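Local coordinates for mandelate racemase/muconate lactonizing enzyme family protein (PDB 2QDE) that belongs to the enolase superfamily, pairing an alpha+beta capping domain with a TIM-barrel domain that holds a barium ion, its own function being undefined, at residues L35-S40 and I367-D372; V8-I13 and S67-F72; D203-T208 and A233-K238; E152-L157 and R183-D188. All blocks are in the same frame, centred on the assembly; numbering follows the deposited sequence.

Interaction 1 (L35-S40 and I367-D372); sequences LLKLHS and IELNED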
# COMPACT_ATOMS: atom_id res chain seq x y z
N LEU A 35 31.21 -32.31 15.56
CA LEU A 35 30.46 -32.93 16.65
C LEU A 35 30.73 -32.09 17.88
O LEU A 35 31.84 -31.59 18.06
CB LEU A 35 30.90 -34.37 16.91
CG LEU A 35 30.71 -35.45 15.85
CD1 LEU A 35 30.98 -36.81 16.49
CD2 LEU A 35 29.29 -35.42 15.28
N LEU A 36 29.72 -31.93 18.72
CA LEU A 36 29.85 -31.13 19.93
C LEU A 36 29.54 -31.96 21.17
O LEU A 36 28.63 -32.79 21.18
CB LEU A 36 28.88 -29.95 19.88
CG LEU A 36 28.72 -29.10 21.16
CD1 LEU A 36 30.03 -28.39 21.48
CD2 LEU A 36 27.60 -28.09 20.96
N LYS A 37 30.32 -31.73 22.22
CA LYS A 37 30.10 -32.40 23.48
C LYS A 37 30.11 -31.36 24.58
O LYS A 37 31.09 -30.63 24.74
CB LYS A 37 31.17 -33.45 23.76
CG LYS A 37 31.03 -34.72 22.94
CD LYS A 37 32.08 -35.75 23.35
CE LYS A 37 32.01 -37.00 22.47
NZ LYS A 37 33.10 -37.98 22.80
N LEU A 38 29.01 -31.29 25.33
CA LEU A 38 28.90 -30.37 26.45
C LEU A 38 28.95 -31.22 27.71
O LEU A 38 27.97 -31.85 28.09
CB LEU A 38 27.59 -29.59 26.39
CG LEU A 38 27.34 -28.69 25.17
CD1 LEU A 38 26.06 -27.89 25.40
CD2 LEU A 38 28.52 -27.76 24.95
N HIS A 39 30.12 -31.24 28.34
CA HIS A 39 30.32 -32.02 29.56
C HIS A 39 29.80 -31.33 30.81
O HIS A 39 30.11 -30.17 31.05
CB HIS A 39 31.81 -32.31 29.76
CG HIS A 39 32.44 -33.09 28.65
ND1 HIS A 39 32.83 -32.50 27.46
CD2 HIS A 39 32.72 -34.41 28.53
CE1 HIS A 39 33.34 -33.43 26.67
NE2 HIS A 39 33.28 -34.59 27.29
N SER A 40 29.02 -32.04 31.61
CA SER A 40 28.49 -31.48 32.85
C SER A 40 29.34 -31.95 34.03
O SER A 40 30.16 -32.86 33.89
CB SER A 40 27.05 -31.91 33.08
OG SER A 40 27.00 -33.25 33.54
N ILE A 367 20.70 -41.04 21.39
CA ILE A 367 21.79 -41.56 20.57
C ILE A 367 23.01 -41.98 21.38
O ILE A 367 23.41 -41.30 22.33
CB ILE A 367 22.25 -40.51 19.52
CG1 ILE A 367 21.09 -40.15 18.59
CG2 ILE A 367 23.44 -41.03 18.73
CD1 ILE A 367 20.61 -41.29 17.72
N GLU A 368 23.61 -43.11 20.99
CA GLU A 368 24.81 -43.66 21.62
C GLU A 368 25.92 -43.60 20.58
O GLU A 368 25.82 -44.25 19.53
CB GLU A 368 24.59 -45.12 22.02
CG GLU A 368 23.35 -45.37 22.84
CD GLU A 368 23.60 -45.20 24.31
OE1 GLU A 368 24.29 -44.22 24.70
OE2 GLU A 368 23.10 -46.04 25.09
N LEU A 369 26.96 -42.83 20.85
CA LEU A 369 28.06 -42.69 19.90
C LEU A 369 29.04 -43.85 19.87
O LEU A 369 29.40 -44.42 20.90
CB LEU A 369 28.85 -41.40 20.16
CG LEU A 369 28.30 -40.06 19.67
CD1 LEU A 369 29.31 -38.97 19.98
CD2 LEU A 369 28.04 -40.12 18.17
N ASN A 370 29.47 -44.21 18.66
CA ASN A 370 30.46 -45.24 18.49
C ASN A 370 31.75 -44.42 18.63
O ASN A 370 32.23 -43.86 17.64
CB ASN A 370 30.36 -45.86 17.10
CG ASN A 370 31.41 -46.91 16.84
OD1 ASN A 370 32.51 -46.86 17.40
ND2 ASN A 370 31.10 -47.87 15.97
N GLU A 371 32.27 -44.33 19.84
CA GLU A 371 33.47 -43.53 20.12
C GLU A 371 34.70 -43.81 19.26
O GLU A 371 35.35 -42.88 18.77
CB GLU A 371 33.86 -43.64 21.59
CG GLU A 371 32.81 -43.15 22.58
CD GLU A 371 32.47 -41.67 22.42
OE1 GLU A 371 33.33 -40.89 21.95
OE2 GLU A 371 31.33 -41.29 22.79
N ASP A 372 35.04 -45.08 19.07
CA ASP A 372 36.21 -45.37 18.26
C ASP A 372 36.02 -45.00 16.79
O ASP A 372 36.97 -44.56 16.14
CB ASP A 372 36.65 -46.84 18.44
CG ASP A 372 35.50 -47.80 18.52
OD1 ASP A 372 34.91 -48.10 17.45
OD2 ASP A 372 35.17 -48.27 19.65

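Interaction 2 (V8-I13 and S67-F72); sequences VEVIPI and SMICDF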
# COMPACT_ATOMS: atom_id res chain seq x y z
N VAL A 8 33.65 -27.81 27.18
CA VAL A 8 33.06 -27.74 25.86
C VAL A 8 34.05 -28.33 24.86
O VAL A 8 35.18 -27.86 24.74
CB VAL A 8 32.72 -26.27 25.49
CG1 VAL A 8 32.12 -26.21 24.10
CG2 VAL A 8 31.76 -25.70 26.51
N GLU A 9 33.61 -29.37 24.16
CA GLU A 9 34.47 -30.06 23.20
C GLU A 9 33.88 -30.14 21.79
O GLU A 9 32.76 -30.61 21.59
CB GLU A 9 34.77 -31.48 23.72
CG GLU A 9 35.32 -32.44 22.68
CD GLU A 9 35.58 -33.82 23.25
OE1 GLU A 9 34.96 -34.15 24.29
OE2 GLU A 9 36.39 -34.57 22.67
N VAL A 10 34.66 -29.69 20.80
CA VAL A 10 34.25 -29.71 19.40
C VAL A 10 35.19 -30.59 18.59
O VAL A 10 36.38 -30.33 18.51
CB VAL A 10 34.25 -28.29 18.80
CG1 VAL A 10 33.82 -28.35 17.34
CG2 VAL A 10 33.32 -27.39 19.59
N ILE A 11 34.62 -31.63 17.98
CA ILE A 11 35.37 -32.60 17.19
C ILE A 11 35.09 -32.48 15.69
O ILE A 11 33.96 -32.67 15.25
CB ILE A 11 35.01 -34.04 17.60
CG1 ILE A 11 35.09 -34.19 19.12
CG2 ILE A 11 35.92 -35.03 16.89
CD1 ILE A 11 34.50 -35.47 19.63
N PRO A 12 36.13 -32.18 14.89
CA PRO A 12 35.94 -32.06 13.44
C PRO A 12 35.99 -33.43 12.77
O PRO A 12 36.99 -34.15 12.89
CB PRO A 12 37.11 -31.17 13.02
CG PRO A 12 38.20 -31.65 13.94
CD PRO A 12 37.50 -31.80 15.28
N ILE A 13 34.92 -33.81 12.09
CA ILE A 13 34.89 -35.10 11.41
C ILE A 13 34.62 -35.01 9.91
O ILE A 13 34.04 -34.04 9.42
CB ILE A 13 33.82 -36.06 12.03
CG1 ILE A 13 32.44 -35.41 11.98
CG2 ILE A 13 34.20 -36.41 13.47
CD1 ILE A 13 31.30 -36.39 12.29
N SER A 67 35.44 -22.23 16.11
CA SER A 67 35.89 -21.00 16.74
C SER A 67 34.77 -20.27 17.47
O SER A 67 34.94 -19.87 18.62
CB SER A 67 36.51 -20.06 15.70
OG SER A 67 36.99 -18.89 16.34
N MET A 68 33.62 -20.11 16.82
CA MET A 68 32.54 -19.40 17.49
C MET A 68 32.13 -20.11 18.78
O MET A 68 31.91 -19.47 19.80
CB MET A 68 31.33 -19.24 16.57
CG MET A 68 30.29 -18.25 17.13
SD MET A 68 30.99 -16.62 17.51
CE MET A 68 31.45 -16.07 15.93
N ILE A 69 32.04 -21.43 18.74
CA ILE A 69 31.65 -22.18 19.93
C ILE A 69 32.73 -22.15 21.01
O ILE A 69 32.44 -21.89 22.18
CB ILE A 69 31.33 -23.66 19.59
CG1 ILE A 69 30.06 -23.74 18.74
CG2 ILE A 69 31.15 -24.47 20.87
CD1 ILE A 69 29.64 -25.16 18.40
N CYS A 70 33.97 -22.41 20.62
CA CYS A 70 35.07 -22.43 21.59
C CYS A 70 35.62 -21.09 22.05
O CYS A 70 35.88 -20.91 23.24
CB CYS A 70 36.20 -23.30 21.04
SG CYS A 70 35.72 -25.04 20.90
N ASP A 71 35.79 -20.15 21.13
CA ASP A 71 36.33 -18.85 21.47
C ASP A 71 35.32 -17.85 22.01
O ASP A 71 35.70 -16.85 22.62
CB ASP A 71 37.04 -18.22 20.26
CG ASP A 71 38.30 -18.97 19.86
OD1 ASP A 71 39.15 -19.21 20.75
OD2 ASP A 71 38.45 -19.31 18.67
N PHE A 72 34.04 -18.11 21.78
CA PHE A 72 32.99 -17.20 22.23
C PHE A 72 31.88 -17.82 23.07
O PHE A 72 31.74 -17.48 24.25
CB PHE A 72 32.38 -16.50 21.01
CG PHE A 72 33.33 -15.56 20.33
CD1 PHE A 72 33.45 -14.24 20.77
CD2 PHE A 72 34.14 -16.00 19.29
CE1 PHE A 72 34.37 -13.37 20.17
CE2 PHE A 72 35.06 -15.14 18.69
CZ PHE A 72 35.17 -13.82 19.13

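Interaction 3 (D203-T208 and A233-K238); sequences DQALTT and ARLRGK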
# COMPACT_ATOMS: atom_id res chain seq x y z
N ASP A 203 14.21 -13.93 -15.32
CA ASP A 203 13.85 -14.42 -16.66
C ASP A 203 14.04 -15.92 -16.80
O ASP A 203 13.20 -16.60 -17.39
CB ASP A 203 14.66 -13.68 -17.74
CG ASP A 203 16.15 -13.81 -17.54
OD1 ASP A 203 16.62 -13.58 -16.40
OD2 ASP A 203 16.87 -14.14 -18.52
N GLN A 204 15.15 -16.44 -16.27
CA GLN A 204 15.41 -17.87 -16.32
C GLN A 204 14.26 -18.63 -15.65
O GLN A 204 13.76 -19.61 -16.19
CB GLN A 204 16.70 -18.22 -15.56
CG GLN A 204 18.00 -18.13 -16.35
CD GLN A 204 19.19 -18.60 -15.52
OE1 GLN A 204 19.41 -18.10 -14.41
NE2 GLN A 204 19.94 -19.57 -16.04
N ALA A 205 13.87 -18.16 -14.47
CA ALA A 205 12.79 -18.80 -13.71
C ALA A 205 11.49 -18.85 -14.51
O ALA A 205 10.88 -19.91 -14.63
CB ALA A 205 12.58 -18.07 -12.39
N LEU A 206 11.08 -17.71 -15.04
CA LEU A 206 9.85 -17.64 -15.81
C LEU A 206 9.84 -18.65 -16.97
O LEU A 206 8.92 -19.45 -17.11
CB LEU A 206 9.67 -16.21 -16.33
CG LEU A 206 8.28 -15.79 -16.80
CD1 LEU A 206 7.23 -16.29 -15.81
CD2 LEU A 206 8.22 -14.27 -16.92
N THR A 207 10.89 -18.62 -17.79
CA THR A 207 10.99 -19.51 -18.94
C THR A 207 11.01 -21.00 -18.60
O THR A 207 10.27 -21.79 -19.19
CB THR A 207 12.25 -19.21 -19.77
OG1 THR A 207 12.23 -17.84 -20.18
CG2 THR A 207 12.30 -20.10 -21.00
N THR A 208 11.85 -21.37 -17.65
CA THR A 208 11.97 -22.77 -17.28
C THR A 208 10.71 -23.30 -16.61
O THR A 208 10.24 -24.38 -16.96
CB THR A 208 13.17 -22.99 -16.36
OG1 THR A 208 14.34 -22.48 -16.99
CG2 THR A 208 13.37 -24.48 -16.08
N ALA A 233 7.63 -13.04 -5.43
CA ALA A 233 6.24 -12.62 -5.51
C ALA A 233 5.89 -12.38 -6.98
O ALA A 233 4.89 -12.89 -7.47
CB ALA A 233 6.02 -11.34 -4.70
N ARG A 234 6.75 -11.64 -7.68
CA ARG A 234 6.51 -11.34 -9.09
C ARG A 234 6.41 -12.62 -9.94
O ARG A 234 5.68 -12.65 -10.94
CB ARG A 234 7.62 -10.45 -9.65
CG ARG A 234 7.30 -9.85 -11.01
CD ARG A 234 8.54 -9.29 -11.70
NE ARG A 234 9.28 -8.39 -10.83
CZ ARG A 234 10.52 -8.63 -10.40
NH1 ARG A 234 11.14 -9.74 -10.75
NH2 ARG A 234 11.13 -7.76 -9.61
N LEU A 235 7.13 -13.66 -9.54
CA LEU A 235 7.12 -14.93 -10.26
C LEU A 235 5.78 -15.61 -10.04
O LEU A 235 5.18 -16.14 -10.97
CB LEU A 235 8.25 -15.84 -9.76
CG LEU A 235 8.48 -17.14 -10.52
CD1 LEU A 235 8.83 -16.83 -11.98
CD2 LEU A 235 9.63 -17.92 -9.88
N ARG A 236 5.32 -15.60 -8.79
CA ARG A 236 4.05 -16.22 -8.45
C ARG A 236 2.92 -15.60 -9.26
O ARG A 236 1.86 -16.21 -9.44
CB ARG A 236 3.76 -16.07 -6.95
CG ARG A 236 4.75 -16.80 -6.05
CD ARG A 236 4.31 -16.84 -4.58
NE ARG A 236 2.99 -17.45 -4.45
CZ ARG A 236 1.86 -16.77 -4.36
NH1 ARG A 236 1.89 -15.44 -4.38
NH2 ARG A 236 0.70 -17.41 -4.31
N GLY A 237 3.14 -14.38 -9.75
CA GLY A 237 2.13 -13.71 -10.54
C GLY A 237 2.20 -14.03 -12.03
O GLY A 237 1.34 -13.60 -12.80
N LYS A 238 3.21 -14.79 -12.43
CA LYS A 238 3.37 -15.15 -13.84
C LYS A 238 3.31 -16.66 -14.09
O LYS A 238 3.24 -17.08 -15.24
CB LYS A 238 4.70 -14.61 -14.39
CG LYS A 238 4.92 -13.10 -14.25
CD LYS A 238 3.75 -12.26 -14.76
CE LYS A 238 3.52 -12.42 -16.25
NZ LYS A 238 2.47 -11.45 -16.71

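Interaction 4 (E152-L157 and R183-D188); sequences EALAVL and RRAVGD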
# COMPACT_ATOMS: atom_id res chain seq x y z
N GLU A 152 15.93 -44.73 -9.88
CA GLU A 152 16.03 -44.54 -8.43
C GLU A 152 14.69 -44.04 -7.91
O GLU A 152 14.31 -44.33 -6.77
CB GLU A 152 17.14 -43.53 -8.09
CG GLU A 152 17.23 -43.22 -6.59
CD GLU A 152 18.43 -42.37 -6.22
OE1 GLU A 152 19.05 -41.75 -7.13
OE2 GLU A 152 18.76 -42.30 -5.01
N ALA A 153 13.97 -43.29 -8.74
CA ALA A 153 12.67 -42.76 -8.36
C ALA A 153 11.70 -43.92 -8.08
O ALA A 153 11.01 -43.93 -7.06
CB ALA A 153 12.11 -41.88 -9.48
N LEU A 154 11.67 -44.89 -8.98
CA LEU A 154 10.81 -46.05 -8.82
C LEU A 154 11.20 -46.87 -7.59
O LEU A 154 10.34 -47.35 -6.87
CB LEU A 154 10.88 -46.92 -10.08
CG LEU A 154 10.23 -46.33 -11.33
CD1 LEU A 154 10.60 -47.16 -12.56
CD2 LEU A 154 8.71 -46.31 -11.14
N ALA A 155 12.50 -47.01 -7.35
CA ALA A 155 12.98 -47.77 -6.19
C ALA A 155 12.53 -47.08 -4.91
O ALA A 155 12.08 -47.73 -3.97
CB ALA A 155 14.51 -47.86 -6.22
N VAL A 156 12.66 -45.76 -4.88
CA VAL A 156 12.27 -44.96 -3.72
C VAL A 156 10.77 -45.10 -3.45
O VAL A 156 10.36 -45.28 -2.30
CB VAL A 156 12.59 -43.47 -3.94
CG1 VAL A 156 11.92 -42.62 -2.88
CG2 VAL A 156 14.10 -43.26 -3.90
N LEU A 157 9.97 -45.03 -4.50
CA LEU A 157 8.52 -45.16 -4.35
C LEU A 157 8.17 -46.57 -3.88
O LEU A 157 7.28 -46.74 -3.04
CB LEU A 157 7.82 -44.84 -5.67
CG LEU A 157 7.86 -43.36 -6.06
CD1 LEU A 157 7.38 -43.17 -7.49
CD2 LEU A 157 7.02 -42.55 -5.09
N ARG A 183 8.94 -38.11 -14.69
CA ARG A 183 7.48 -38.03 -14.69
C ARG A 183 6.83 -39.20 -15.42
O ARG A 183 5.83 -39.75 -14.95
CB ARG A 183 7.02 -36.73 -15.36
CG ARG A 183 5.50 -36.59 -15.52
CD ARG A 183 4.89 -35.72 -14.43
NE ARG A 183 4.53 -36.49 -13.25
CZ ARG A 183 4.26 -35.97 -12.06
NH1 ARG A 183 4.30 -34.66 -11.86
NH2 ARG A 183 3.93 -36.78 -11.05
N ARG A 184 7.38 -39.56 -16.58
CA ARG A 184 6.84 -40.66 -17.38
C ARG A 184 6.89 -41.97 -16.61
O ARG A 184 5.99 -42.79 -16.70
CB ARG A 184 7.63 -40.82 -18.68
CG ARG A 184 7.12 -41.96 -19.57
CD ARG A 184 8.19 -42.45 -20.55
NE ARG A 184 9.38 -42.93 -19.85
CZ ARG A 184 9.44 -44.03 -19.10
NH1 ARG A 184 8.36 -44.79 -18.94
NH2 ARG A 184 10.57 -44.36 -18.49
N ALA A 185 7.97 -42.14 -15.84
CA ALA A 185 8.17 -43.35 -15.06
C ALA A 185 7.24 -43.46 -13.86
O ALA A 185 6.57 -44.48 -13.68
CB ALA A 185 9.62 -43.42 -14.60
N VAL A 186 7.19 -42.42 -13.03
CA VAL A 186 6.36 -42.45 -11.83
C VAL A 186 4.87 -42.18 -12.03
O VAL A 186 4.06 -42.43 -11.14
CB VAL A 186 6.91 -41.47 -10.77
CG1 VAL A 186 8.37 -41.79 -10.46
CG2 VAL A 186 6.77 -40.03 -11.26
N GLY A 187 4.50 -41.66 -13.20
CA GLY A 187 3.09 -41.39 -13.44
C GLY A 187 2.63 -40.03 -12.94
O GLY A 187 3.36 -39.35 -12.21
N ASP A 188 1.41 -39.65 -13.30
CA ASP A 188 0.86 -38.35 -12.91
C ASP A 188 0.39 -38.24 -11.47
O ASP A 188 0.20 -37.12 -10.98
CB ASP A 188 -0.31 -37.96 -13.82
CG ASP A 188 0.00 -38.08 -15.30
OD1 ASP A 188 1.13 -37.72 -15.72
OD2 ASP A 188 -0.91 -38.51 -16.05

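Interaction 1 (L35-S40 and I367-D372)
L35 and K37, two residues apart on one face of strand 31-40, reach out to L369 and E371, and the contact divides into a greasy inner half and a charged outer half. On the inner side the strand presents the buried L35, whose CD1 meets CD1 of L369 methyl to methyl at 4.4 Å. The same methyl of L369 also lies 4.2 Å from CE of K37, near the end of the lysine chain. Leucine suits position 369 because it is long enough to bring an apolar end out to the strand, where its single methyl CD1 touches both residues, and it rests on I47 of strand 45-49 as well. These spacings are easy rather than tight; L35 also packs on I13 and I345. The strand belongs to the antiparallel sheet of the capping domain of this enolase-superfamily fold, while the partner segment, far along the chain beyond the barrel strands, leads into helix 371-377. N370 caps the start of that helix, its OD1 accepting from the backbone N of L373. Toward the partly exposed side the chemistry changes. The chain of K37 runs extended beyond CG and carries NZ to within 3.0 Å of OE1 of E371, forming a salt bridge. The glutamate comes from the opposite direction, bent at CG (chi2 -61°), and takes the ammonium on the syn side of OE1, 23° out of the carboxylate plane. OE2 stands farther off, 3.8 Å from NZ of K37, so the grip is one-sided.

Interaction 2 (V8-I13 and S67-F72)
In the capping domain helix 62-78 lies against a face of the antiparallel sheet, and here V8 and V10 of strand 5-15 meet I69 and C70 of the helix. Strand and helix segments run nearly antiparallel (155°), their axes 8.9 Å apart at closest approach. V8 and V10 face the helix, whereas E9 between them points away from it. Beta-branched valine serves well in a strand and gives a compact, wholly apolar surface. The helix answers with CG2 of I69, which touches both valines, 3.8 Å from CG1 of V8 and 3.9 Å from CG2 of V10. That isoleucine methyl lies anti to the backbone N while CG1 takes the other direction (chi1 -68°), leaving the short branch for the sheet. C70, small and polarisable, fits where the helix comes close: its SG sits 3.6 Å from CG2 of V10, and it also packs on R385 and V387 of strand 385-387. D63 of a second subunit packs on S67 and D71, and T61 of that subunit on M68 and F72. D71 forms a salt bridge with R385, and its OD2 accepts from OG of S67 at 2.8 Å through its anti lone pair.

Interaction 3 (D203-T208 and A233-K238)
L206 and L235 point their branched ends at each other across two neighbouring helices, with A205 and K238 completing the contact. Both leucines have CG anti to the backbone N (chi1 -162° and -173°), which swings their methyls into the groove although neither leaves its helix pointing straight across it. The two CD1 methyls come within 4.2 Å of each other, L206 to L235. The fork of L235 closes over A205: its CD2 is 3.9 Å from CB of A205, and its CD1 lies the same distance from the backbone N of L206. Alanine suits this spot because a single methyl lets the leucine approach the helix backbone. L206 meanwhile meets K238 at a slant, CD1 of L206 pressing to 3.4 Å against CB of K238, tighter than usual for carbons. The lysine thus lends its root to the apolar packing, while its bent chain carries NZ away to the backbone O of V239 of a third subunit. P242 of that subunit also packs on L206. Helices 202-212 and 229-236 follow the adjacent parallel strands 192-195 and 220-221, which bring D195 and E221 to the barium ion, and such side-by-side packing is typical of the outer helical layer of a TIM barrel.

Interaction 4 (E152-L157 and R183-D188)
V186, L154 and A185 bury most of the surface in this contact, with V186, the last residue of its helix, in the middle. CG1 of V186 fits between two residues of the other helix, lying 3.9 Å from CB of A153 and 3.4 Å from CD1 of L157, the second a tight carbon pair. L157 meets the valine at about a right angle, and its CD1 also comes within 3.7 Å of CB of V186. The valine rotamer explains this: with CG1 anti to the carbonyl carbon (chi1 -56°), one methyl is presented to the partner helix and CG2 is left in the crowded position between N and C. Alanine at 153 offers a shallow seat for that methyl. These helices, 146-159 and 172-186, follow the neighbouring parallel strands 135-140 and 164-167 and pack side by side on the outside of the TIM barrel. L154 covers the solvent edge, a loose partner whose CD1 stands 4.4 Å from CB of A185 and whose CD2 lies 3.8 Å from the backbone O of A185. The small A185 lets this exposed leucine lie close to the helix backbone. Just past V186 the chain turns out of the helix at G187, with phi 86°; glycine suits these backbone angles because it has no CB to jam against the carbonyl of V186. R183 holds this turn side-on, NH2 at 2.9 Å from O of G187 in the carbonyl plane, while NE, at 3.3 Å from O of G187, comes from above that plane; its NH1 reaches O of Y215.

Interactions 1 and 2 use neighbouring strands of one antiparallel sheet, joined by backbone pairing such as K37 N to E9 O, a probable hydrogen bond of 2.8 Å, and they load opposite faces of it. Interaction 2 is buried and purely apolar across its segments, whereas interaction 1 is partly buried and adds a salt bridge. Interactions 3 and 4 both join adjacent helices around the barrel, their centres about 27 Å apart, and across their segments rely on aliphatic packing. They differ in setting: interaction 3 is buried, with other subunits close by, while interaction 4 lies at the surface, touched by no other chain.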